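Side-chain contacts in hydrogenase-specific maturation endopeptidase (PDB 5IJA), which probably acts as an endopeptidase that matures [NiFe] hydrogenase, cutting the precursor and so helping to activate the enzyme: residues L20-I25 with K138-A143; E76-L81 with A88-A93; R2-A7 with F41-H46; D95-L100 with E105-A110. All coordinates share one frame; numbering follows the deposited sequence.

All four contacts pack elements around one mixed five-stranded sheet. Contact 1 joins helices 18-28 and 130-146 on one face. Contacts 2, 3 and 4 lie on the other: contacts 2 and 4 share helix 88-103, with centres 14 Å apart, and contact 3, its centre 11 Å from that of contact 4, lays the loop 41-46 between strand 3-8 and that helix. Contacts 1 and 2, centres 18 Å apart, lie on opposite sides of the chain's centre. Along the chain, contact 3 closes first, contacts 2 and 4 follow in series, and contact 1 encloses both by tying an early helix to the last one. The result is a compact three-layer alpha/beta/alpha domain.

Contact 1 (L20-I25 with K138-A143); sequences LKAGRI and KAVEIA
This is a small, buried helix-helix contact made by apolar side chains, with no hydrogen bond between the segments. It joins helices 18-28 and 130-146, which pack against each other on one face of the central sheet. Ala22 and Val140 form its closest backbone approach, with their CA atoms 5.8 Å apart. Such nearness suits alanine, whose single methyl adds little bulk between the helices: CB of Ala22 lies 4.0 Å from CG2 of Val140. The same CG2 also rests against the backbone of the facing helix, 3.9 Å from O of Ala22.

One turn further on, Ile25 meets both methyls of the valine. CG2 of Val140 lies 4.1 Å from CB, CG2 and CD1 of Ile25 alike, while CG1 of Val140 meets CG2 of Ile25 at 4.0 Å. Val140 holds CG1 anti to its own backbone N (chi1 170°), which lets both methyls reach the facing helix. The isoleucine and valine side chains cross at about a right angle. Beta-branched residues suit this place, since they put methyl groups close to the backbone, where the helices are near each other.

Val136, one turn before Val140, also touches Ala22 and Ile25. Beneath, Ala139 packs on Ile115 and Ile117 of strand 111-118, and CA of Gly23 lies on CB of Ala7 in strand 3-8. Helix 18-28 is the crossover helix between the adjacent parallel strands 3-8 and 33-37; its packing on the C-terminal helix 130-146 forms one outer layer of a three-layer alpha/beta/alpha fold.

Contact 2 (E76-L81 with A88-A93); sequences EIFEKL and AHFMGA
Phe90 reaches from helix 88-103 to three side chains of residues 76-81, and its ring does all the touching. Its CB is a spacer, carrying CG anti to the backbone N (chi1 -172°) and so swinging the ring out toward the short helix 76-80. CD2 is the first ring atom to meet a partner, 3.7 Å from CD1 of Leu81. That methyl comes at the edge of the ring, near its plane, and is also 4.0 Å from CE2 of Phe90; the leucine and phenylalanine side chains cross at about a right angle. One atom further out, CE2 of Phe90 lies 4.2 Å from CG2 of Ile77 and equally far from CE1 of Phe78.

Both helices belong to the layer on one face of the central sheet, and the same residues turn to that sheet: Phe90 touches Ile55, and Ile77 touches Phe72, Ile112 and Phe114. A large ring suits the place because it reaches Ile77, Phe78 and Leu81 together. CE1 of Phe90, across the ring from CD2, lies 4.2 Å from CD2 of Leu97. NE2 of His89 hydrogen-bonds OD1 of Asp16 and its side chain touches Asp57; in related maturation proteases an equivalent set probably binds the metal.

Contact 3 (R2-A7 with F41-H46); sequences RVLILA and FRLANH
NE2 of His46 is hydrogen-bonded to OD1 of Asn32 and, at the same time, lies 3.5 Å from the methyl CD1 of Leu4. The two interactions differ in kind: Asn32 meets the polar need of the ring nitrogen, whereas Leu4 packs at the ring edge, near its plane, with CD1 also 3.6 Å from CD2 of His46. The imidazole arrives there because its CG stands anti to the backbone N (chi1 -172°), carrying the ring away from its loop and over to the strand. Histidine suits this partly exposed place by offering NE2 to Asn32 while the NE2-CD2 side of the ring packs on the leucine.

Leu4 and Leu6 alternate with Ile5 along strand 3-8, so both leucines face the layer on this side of the mixed sheet, where residues 41-46 form a loop after strand 33-37 that covers them. Leu43 is the loop's main apolar contact with the strand. Its CD1 lies 3.6 Å from CD2 of Leu4 and 4.1 Å from CD2 of Leu6, touching both with a single methyl. The Leu6 side chain crosses that of Leu43 at about a right angle. Neighbouring strands complete the wall, Ile53 touching both leucines of strand 3-8, and Leu34 touching Leu6 and His46.

Contact 4 (D95-L100 with E105-A110); sequences DGLKLL and ERLKRA
Leu100 and Leu107 bring the two helical segments nearest, their CA atoms 7.4 Å apart where the chain passes from helix 88-103 into the short helix 105-109. Leu107 is the centre of the contact. With CG anti to its backbone N (chi1 -173°), it directs one methyl, CD2, onto the preceding helix. This methyl lies 3.6 Å from CB of Leu100 and 3.8 Å from its backbone C, so it settles low, against the stem of Leu100 and not its tip. Leu97, one turn before Leu100, reaches the same methyl with its own CD1, 4.2 Å from CD2 of Leu107, and the two side chains cross obliquely.

Leucine suits each position. At 107 it has the length to span the angle between the helices, while at 97 and 100, a turn apart, it lines one side of helix 88-103. By contrast, Glu105 and Lys108 lie at the exposed surface, one turn apart on the short helix, where OE2 of Glu105 and NZ of Lys108 make a long salt bridge of 3.8 Å. Arg106 forms a salt bridge with Asp104, just before the helix.

Around this joint, the loop 41-46 leans on helix 88-103: Leu43 sets its CD2 against CD1 of Leu97 and its CB against CD1 of Leu100. CZ of Phe41 approaches CA of Gly96 to 3.7 Å, where the glycine has no side chain to intervene. Tyr47 and Met101 also touch Leu107, and after helix 105-109 the chain enters strand 111-118 of the central sheet.

Contact 1 (L20-I25 with K138-A143)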
# COMPACT_ATOMS: atom_id res chain seq x y z
N LEU A 20 -0.90 -7.16 0.18
CA LEU A 20 0.17 -8.12 0.43
C LEU A 20 0.40 -8.99 -0.80
O LEU A 20 1.54 -9.31 -1.13
CB LEU A 20 -0.16 -9.00 1.66
CG LEU A 20 -0.43 -8.28 2.98
CD1 LEU A 20 -0.63 -9.27 4.12
CD2 LEU A 20 0.69 -7.31 3.33
N LYS A 21 -0.67 -9.36 -1.49
CA LYS A 21 -0.55 -10.21 -2.66
C LYS A 21 0.16 -9.47 -3.78
O LYS A 21 1.03 -10.02 -4.46
CB LYS A 21 -1.93 -10.70 -3.13
CG LYS A 21 -2.27 -12.13 -2.67
CD LYS A 21 -3.13 -12.15 -1.41
CE LYS A 21 -3.55 -13.59 -1.05
NZ LYS A 21 -4.56 -13.64 0.06
N ALA A 22 -0.21 -8.21 -3.98
CA ALA A 22 0.50 -7.36 -4.93
C ALA A 22 1.98 -7.24 -4.55
O ALA A 22 2.86 -7.37 -5.40
CB ALA A 22 -0.15 -6.01 -4.98
N GLY A 23 2.25 -7.04 -3.27
CA GLY A 23 3.62 -7.00 -2.78
C GLY A 23 4.43 -8.26 -3.05
O GLY A 23 5.57 -8.22 -3.51
N ARG A 24 3.83 -9.41 -2.77
CA ARG A 24 4.49 -10.68 -3.05
C ARG A 24 4.80 -10.85 -4.54
O ARG A 24 5.87 -11.30 -4.90
CB ARG A 24 3.66 -11.85 -2.53
CG ARG A 24 3.53 -11.85 -1.02
CD ARG A 24 3.14 -13.22 -0.46
NE ARG A 24 2.85 -13.11 0.96
CZ ARG A 24 1.62 -13.15 1.47
NH1 ARG A 24 0.58 -13.29 0.66
NH2 ARG A 24 1.44 -13.03 2.78
N ILE A 25 3.87 -10.45 -5.40
CA ILE A 25 4.13 -10.49 -6.85
C ILE A 25 5.32 -9.61 -7.21
O ILE A 25 6.19 -10.01 -7.97
CB ILE A 25 2.91 -10.05 -7.67
CG1 ILE A 25 1.75 -11.03 -7.52
CG2 ILE A 25 3.26 -9.94 -9.15
CD1 ILE A 25 0.46 -10.53 -8.16
N LYS A 138 -3.58 -4.74 -11.77
CA LYS A 138 -3.37 -3.35 -12.17
C LYS A 138 -2.55 -2.58 -11.12
O LYS A 138 -1.80 -1.68 -11.49
CB LYS A 138 -4.69 -2.63 -12.43
CG LYS A 138 -4.50 -1.52 -13.48
CD LYS A 138 -5.72 -1.30 -14.36
CE LYS A 138 -5.35 -0.42 -15.56
NZ LYS A 138 -6.49 0.35 -16.14
N ALA A 139 -2.70 -2.93 -9.84
CA ALA A 139 -1.86 -2.33 -8.82
C ALA A 139 -0.39 -2.64 -9.07
O ALA A 139 0.48 -1.77 -8.92
CB ALA A 139 -2.27 -2.81 -7.43
N VAL A 140 -0.11 -3.88 -9.47
CA VAL A 140 1.26 -4.29 -9.77
C VAL A 140 1.82 -3.50 -10.96
O VAL A 140 2.99 -3.08 -10.94
CB VAL A 140 1.34 -5.80 -10.04
CG1 VAL A 140 2.72 -6.20 -10.60
CG2 VAL A 140 1.06 -6.55 -8.76
N GLU A 141 0.99 -3.28 -11.97
CA GLU A 141 1.39 -2.51 -13.16
C GLU A 141 1.75 -1.07 -12.83
O GLU A 141 2.75 -0.55 -13.33
CB GLU A 141 0.28 -2.51 -14.20
CG GLU A 141 0.03 -3.83 -14.88
CD GLU A 141 -1.09 -3.72 -15.90
OE1 GLU A 141 -1.24 -2.61 -16.48
OE2 GLU A 141 -1.82 -4.71 -16.10
N ILE A 142 0.93 -0.43 -12.01
CA ILE A 142 1.21 0.93 -11.56
C ILE A 142 2.52 0.99 -10.79
O ILE A 142 3.35 1.86 -11.02
CB ILE A 142 0.05 1.48 -10.70
CG1 ILE A 142 -1.24 1.51 -11.51
CG2 ILE A 142 0.37 2.88 -10.17
CD1 ILE A 142 -2.48 1.96 -10.73
N ALA A 143 2.71 0.06 -9.86
CA ALA A 143 3.90 0.06 -9.03
C ALA A 143 5.19 -0.15 -9.85
O ALA A 143 6.23 0.44 -9.54
CB ALA A 143 3.79 -1.01 -7.96

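Contact 2 (E76-L81 with A88-A93)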
# COMPACT_ATOMS: atom_id res chain seq x y z
N GLU A 76 -1.87 15.05 -1.66
CA GLU A 76 -3.13 14.53 -2.18
C GLU A 76 -3.60 13.28 -1.44
O GLU A 76 -4.80 13.06 -1.30
CB GLU A 76 -2.98 14.21 -3.68
CG GLU A 76 -4.28 13.86 -4.41
CD GLU A 76 -4.04 13.24 -5.79
OE1 GLU A 76 -2.99 12.59 -5.98
OE2 GLU A 76 -4.91 13.40 -6.67
N ILE A 77 -2.66 12.45 -0.99
CA ILE A 77 -3.00 11.20 -0.31
C ILE A 77 -3.87 11.45 0.90
O ILE A 77 -4.88 10.77 1.11
CB ILE A 77 -1.74 10.43 0.15
CG1 ILE A 77 -0.87 10.05 -1.04
CG2 ILE A 77 -2.12 9.18 0.94
CD1 ILE A 77 0.43 9.38 -0.62
N PHE A 78 -3.48 12.44 1.69
CA PHE A 78 -4.15 12.70 2.96
C PHE A 78 -5.49 13.42 2.73
O PHE A 78 -6.43 13.23 3.50
CB PHE A 78 -3.23 13.49 3.89
CG PHE A 78 -1.91 12.78 4.17
CD1 PHE A 78 -1.86 11.68 5.02
CD2 PHE A 78 -0.74 13.19 3.55
CE1 PHE A 78 -0.66 11.01 5.27
CE2 PHE A 78 0.46 12.52 3.79
CZ PHE A 78 0.50 11.44 4.66
N GLU A 79 -5.59 14.21 1.67
CA GLU A 79 -6.87 14.82 1.30
C GLU A 79 -7.88 13.76 0.85
O GLU A 79 -9.06 13.85 1.14
CB GLU A 79 -6.67 15.85 0.18
N LYS A 80 -7.42 12.77 0.10
CA LYS A 80 -8.25 11.67 -0.33
C LYS A 80 -8.72 10.72 0.75
O LYS A 80 -9.84 10.27 0.74
CB LYS A 80 -7.56 10.89 -1.43
CG LYS A 80 -7.27 11.70 -2.66
CD LYS A 80 -8.54 12.10 -3.38
CE LYS A 80 -8.23 12.83 -4.67
NZ LYS A 80 -9.20 12.51 -5.74
N LEU A 81 -7.84 10.41 1.68
CA LEU A 81 -8.16 9.48 2.71
C LEU A 81 -9.17 10.09 3.65
O LEU A 81 -9.69 9.42 4.51
CB LEU A 81 -6.93 9.10 3.50
CG LEU A 81 -5.84 8.33 2.79
CD1 LEU A 81 -4.55 8.46 3.56
CD2 LEU A 81 -6.22 6.88 2.61
N ALA A 88 -8.13 1.19 6.67
CA ALA A 88 -7.91 1.11 8.08
C ALA A 88 -6.42 0.94 8.25
O ALA A 88 -5.85 1.43 9.20
CB ALA A 88 -8.64 -0.09 8.66
N HIS A 89 -5.82 0.20 7.33
CA HIS A 89 -4.44 -0.14 7.45
C HIS A 89 -3.48 1.01 7.36
O HIS A 89 -2.70 1.19 8.24
CB HIS A 89 -4.09 -1.11 6.36
CG HIS A 89 -5.01 -2.27 6.25
ND1 HIS A 89 -5.01 -3.30 7.15
CD2 HIS A 89 -5.92 -2.59 5.31
CE1 HIS A 89 -5.90 -4.19 6.79
NE2 HIS A 89 -6.47 -3.78 5.68
N PHE A 90 -3.59 1.85 6.35
CA PHE A 90 -2.67 2.95 6.27
C PHE A 90 -2.96 3.86 7.43
O PHE A 90 -2.07 4.36 8.05
CB PHE A 90 -2.73 3.69 4.94
CG PHE A 90 -1.65 4.70 4.78
CD1 PHE A 90 -0.35 4.38 5.03
CD2 PHE A 90 -1.95 5.97 4.44
CE1 PHE A 90 0.64 5.30 4.90
CE2 PHE A 90 -0.97 6.92 4.32
CZ PHE A 90 0.33 6.58 4.54
N MET A 91 -4.23 4.04 7.74
CA MET A 91 -4.62 4.86 8.89
C MET A 91 -3.92 4.42 10.17
O MET A 91 -3.54 5.24 11.00
CB MET A 91 -6.14 4.83 9.09
CG MET A 91 -6.94 5.50 7.99
SD MET A 91 -6.46 7.19 7.66
CE MET A 91 -6.71 7.92 9.27
N GLY A 92 -3.73 3.11 10.31
CA GLY A 92 -3.06 2.56 11.47
C GLY A 92 -1.56 2.77 11.45
O GLY A 92 -0.89 2.57 12.46
N ALA A 93 -1.06 3.19 10.29
CA ALA A 93 0.38 3.34 10.06
C ALA A 93 0.85 4.78 10.11
O ALA A 93 2.05 5.05 10.27
CB ALA A 93 0.75 2.74 8.72

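Contact 3 (R2-A7 with F41-H46)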
# COMPACT_ATOMS: atom_id res chain seq x y z
N ARG A 2 15.82 5.31 -6.08
CA ARG A 2 15.64 4.00 -5.47
C ARG A 2 14.29 3.97 -4.80
O ARG A 2 13.97 4.87 -4.03
CB ARG A 2 16.74 3.69 -4.47
CG ARG A 2 18.03 3.24 -5.11
CD ARG A 2 19.11 3.02 -4.07
NE ARG A 2 19.30 4.18 -3.21
CZ ARG A 2 19.14 4.17 -1.89
NH1 ARG A 2 18.80 3.04 -1.28
NH2 ARG A 2 19.34 5.28 -1.19
N VAL A 3 13.51 2.93 -5.08
CA VAL A 3 12.11 2.88 -4.67
C VAL A 3 11.87 1.76 -3.68
O VAL A 3 12.39 0.66 -3.84
CB VAL A 3 11.19 2.72 -5.92
CG1 VAL A 3 9.72 2.81 -5.54
CG2 VAL A 3 11.54 3.78 -6.97
N LEU A 4 11.13 2.06 -2.61
CA LEU A 4 10.74 1.02 -1.65
C LEU A 4 9.23 0.83 -1.70
O LEU A 4 8.48 1.80 -1.69
CB LEU A 4 11.17 1.40 -0.24
CG LEU A 4 10.67 0.56 0.95
CD1 LEU A 4 11.09 -0.91 0.85
CD2 LEU A 4 11.16 1.16 2.24
N ILE A 5 8.78 -0.42 -1.77
CA ILE A 5 7.35 -0.72 -1.80
C ILE A 5 6.92 -1.22 -0.43
O ILE A 5 7.55 -2.11 0.13
CB ILE A 5 7.03 -1.74 -2.89
CG1 ILE A 5 7.32 -1.12 -4.27
CG2 ILE A 5 5.60 -2.23 -2.78
CD1 ILE A 5 7.38 -2.12 -5.39
N LEU A 6 5.88 -0.62 0.14
CA LEU A 6 5.33 -1.04 1.42
C LEU A 6 3.98 -1.70 1.19
O LEU A 6 3.05 -1.04 0.76
CB LEU A 6 5.15 0.15 2.37
CG LEU A 6 6.37 1.01 2.66
CD1 LEU A 6 6.02 2.06 3.71
CD2 LEU A 6 7.54 0.14 3.10
N ALA A 7 3.89 -2.99 1.47
CA ALA A 7 2.63 -3.70 1.30
C ALA A 7 1.92 -3.79 2.63
O ALA A 7 2.49 -4.30 3.60
CB ALA A 7 2.86 -5.08 0.72
N PHE A 41 6.21 -0.07 12.16
CA PHE A 41 7.54 0.02 12.78
C PHE A 41 8.52 -1.03 12.24
O PHE A 41 9.72 -0.98 12.52
CB PHE A 41 7.42 -0.06 14.30
CG PHE A 41 6.84 1.19 14.92
CD1 PHE A 41 7.39 2.42 14.62
CD2 PHE A 41 5.73 1.13 15.74
CE1 PHE A 41 6.86 3.58 15.16
CE2 PHE A 41 5.19 2.28 16.28
CZ PHE A 41 5.76 3.51 15.99
N ARG A 42 8.01 -1.97 11.45
CA ARG A 42 8.87 -2.86 10.67
C ARG A 42 9.80 -2.09 9.74
O ARG A 42 10.86 -2.56 9.35
CB ARG A 42 8.04 -3.85 9.84
CG ARG A 42 7.21 -4.82 10.67
CD ARG A 42 6.68 -5.96 9.81
NE ARG A 42 6.05 -7.01 10.61
CZ ARG A 42 5.39 -8.04 10.10
NH1 ARG A 42 5.26 -8.17 8.78
NH2 ARG A 42 4.85 -8.95 10.91
N LEU A 43 9.37 -0.89 9.38
CA LEU A 43 10.14 -0.07 8.48
C LEU A 43 11.44 0.42 9.12
O LEU A 43 12.41 0.72 8.42
CB LEU A 43 9.29 1.11 8.02
CG LEU A 43 9.90 2.12 7.05
CD1 LEU A 43 10.34 1.50 5.74
CD2 LEU A 43 8.85 3.18 6.81
N ALA A 44 11.45 0.57 10.44
CA ALA A 44 12.65 1.06 11.12
C ALA A 44 13.88 0.23 10.75
O ALA A 44 14.94 0.78 10.42
CB ALA A 44 12.44 1.05 12.63
N ASN A 45 13.72 -1.08 10.74
CA ASN A 45 14.82 -1.98 10.44
C ASN A 45 15.13 -2.11 8.95
O ASN A 45 16.17 -2.66 8.57
CB ASN A 45 14.53 -3.37 11.01
CG ASN A 45 14.53 -3.38 12.52
OD1 ASN A 45 15.39 -2.76 13.14
ND2 ASN A 45 13.58 -4.09 13.12
N HIS A 46 14.25 -1.61 8.10
CA HIS A 46 14.35 -1.92 6.67
C HIS A 46 14.75 -0.72 5.79
O HIS A 46 15.43 -0.88 4.78
CB HIS A 46 13.01 -2.48 6.18
CG HIS A 46 13.06 -3.00 4.78
ND1 HIS A 46 13.44 -4.28 4.47
CD2 HIS A 46 12.78 -2.39 3.60
CE1 HIS A 46 13.38 -4.45 3.16
NE2 HIS A 46 13.00 -3.32 2.61

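Contact 4 (D95-L100 with E105-A110)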
# COMPACT_ATOMS: atom_id res chain seq x y z
N ASP A 95 0.68 7.40 12.20
CA ASP A 95 1.36 7.96 13.37
C ASP A 95 2.81 7.47 13.44
O ASP A 95 3.74 8.26 13.65
CB ASP A 95 0.59 7.62 14.66
CG ASP A 95 -0.59 8.56 14.92
OD1 ASP A 95 -0.86 9.45 14.07
OD2 ASP A 95 -1.25 8.43 15.97
N GLY A 96 2.98 6.18 13.23
CA GLY A 96 4.29 5.56 13.26
C GLY A 96 5.13 6.03 12.09
O GLY A 96 6.34 6.25 12.23
N LEU A 97 4.51 6.20 10.92
CA LEU A 97 5.27 6.71 9.79
C LEU A 97 5.74 8.13 10.09
O LEU A 97 6.87 8.48 9.74
CB LEU A 97 4.44 6.70 8.50
CG LEU A 97 5.19 7.14 7.24
CD1 LEU A 97 6.36 6.19 6.93
CD2 LEU A 97 4.21 7.20 6.07
N LYS A 98 4.88 8.93 10.72
CA LYS A 98 5.25 10.31 11.10
C LYS A 98 6.45 10.34 12.03
O LYS A 98 7.34 11.17 11.87
CB LYS A 98 4.09 11.04 11.78
CG LYS A 98 2.88 11.32 10.91
CD LYS A 98 3.23 12.16 9.71
CE LYS A 98 2.12 12.09 8.67
NZ LYS A 98 1.85 10.68 8.25
N LEU A 99 6.46 9.45 13.02
CA LEU A 99 7.57 9.36 13.97
C LEU A 99 8.86 8.99 13.25
O LEU A 99 9.91 9.60 13.49
CB LEU A 99 7.27 8.35 15.08
CG LEU A 99 8.38 8.08 16.11
CD1 LEU A 99 8.79 9.36 16.78
CD2 LEU A 99 7.91 7.07 17.13
N LEU A 100 8.79 7.99 12.37
CA LEU A 100 9.98 7.57 11.64
C LEU A 100 10.50 8.68 10.73
O LEU A 100 11.69 8.82 10.54
CB LEU A 100 9.70 6.32 10.82
CG LEU A 100 9.42 5.11 11.70
CD1 LEU A 100 8.98 3.93 10.83
CD2 LEU A 100 10.67 4.76 12.48
N GLU A 105 15.45 12.35 8.03
CA GLU A 105 15.12 13.39 7.05
C GLU A 105 14.92 12.84 5.65
O GLU A 105 14.19 13.43 4.86
CB GLU A 105 16.21 14.46 7.01
CG GLU A 105 15.96 15.67 7.92
CD GLU A 105 14.72 16.48 7.53
OE1 GLU A 105 14.38 16.53 6.32
OE2 GLU A 105 14.08 17.06 8.43
N ARG A 106 15.56 11.72 5.33
CA ARG A 106 15.41 11.17 3.99
C ARG A 106 14.01 10.63 3.81
O ARG A 106 13.42 10.76 2.73
CB ARG A 106 16.42 10.06 3.71
CG ARG A 106 17.87 10.47 3.91
CD ARG A 106 18.77 9.25 3.92
NE ARG A 106 18.41 8.35 5.00
CZ ARG A 106 18.96 7.15 5.18
NH1 ARG A 106 19.90 6.72 4.34
NH2 ARG A 106 18.56 6.39 6.19
N LEU A 107 13.49 10.01 4.87
CA LEU A 107 12.15 9.44 4.85
C LEU A 107 11.14 10.56 4.81
O LEU A 107 10.13 10.50 4.10
CB LEU A 107 11.90 8.55 6.05
CG LEU A 107 10.57 7.79 6.02
CD1 LEU A 107 10.50 6.87 4.84
CD2 LEU A 107 10.42 6.98 7.31
N LYS A 108 11.41 11.60 5.59
CA LYS A 108 10.52 12.76 5.65
C LYS A 108 10.38 13.42 4.28
O LYS A 108 9.28 13.83 3.91
CB LYS A 108 11.05 13.78 6.67
CG LYS A 108 10.10 14.97 6.90
CD LYS A 108 10.19 15.48 8.31
CE LYS A 108 10.75 16.88 8.35
NZ LYS A 108 10.47 17.52 9.67
N ARG A 109 11.47 13.49 3.52
CA ARG A 109 11.47 14.17 2.22
C ARG A 109 11.15 13.23 1.05
O ARG A 109 11.04 13.68 -0.10
CB ARG A 109 12.83 14.84 1.97
N ALA A 110 10.98 11.94 1.33
CA ALA A 110 10.75 10.97 0.27
C ALA A 110 9.43 11.20 -0.44
O ALA A 110 8.47 11.69 0.16
CB ALA A 110 10.80 9.53 0.84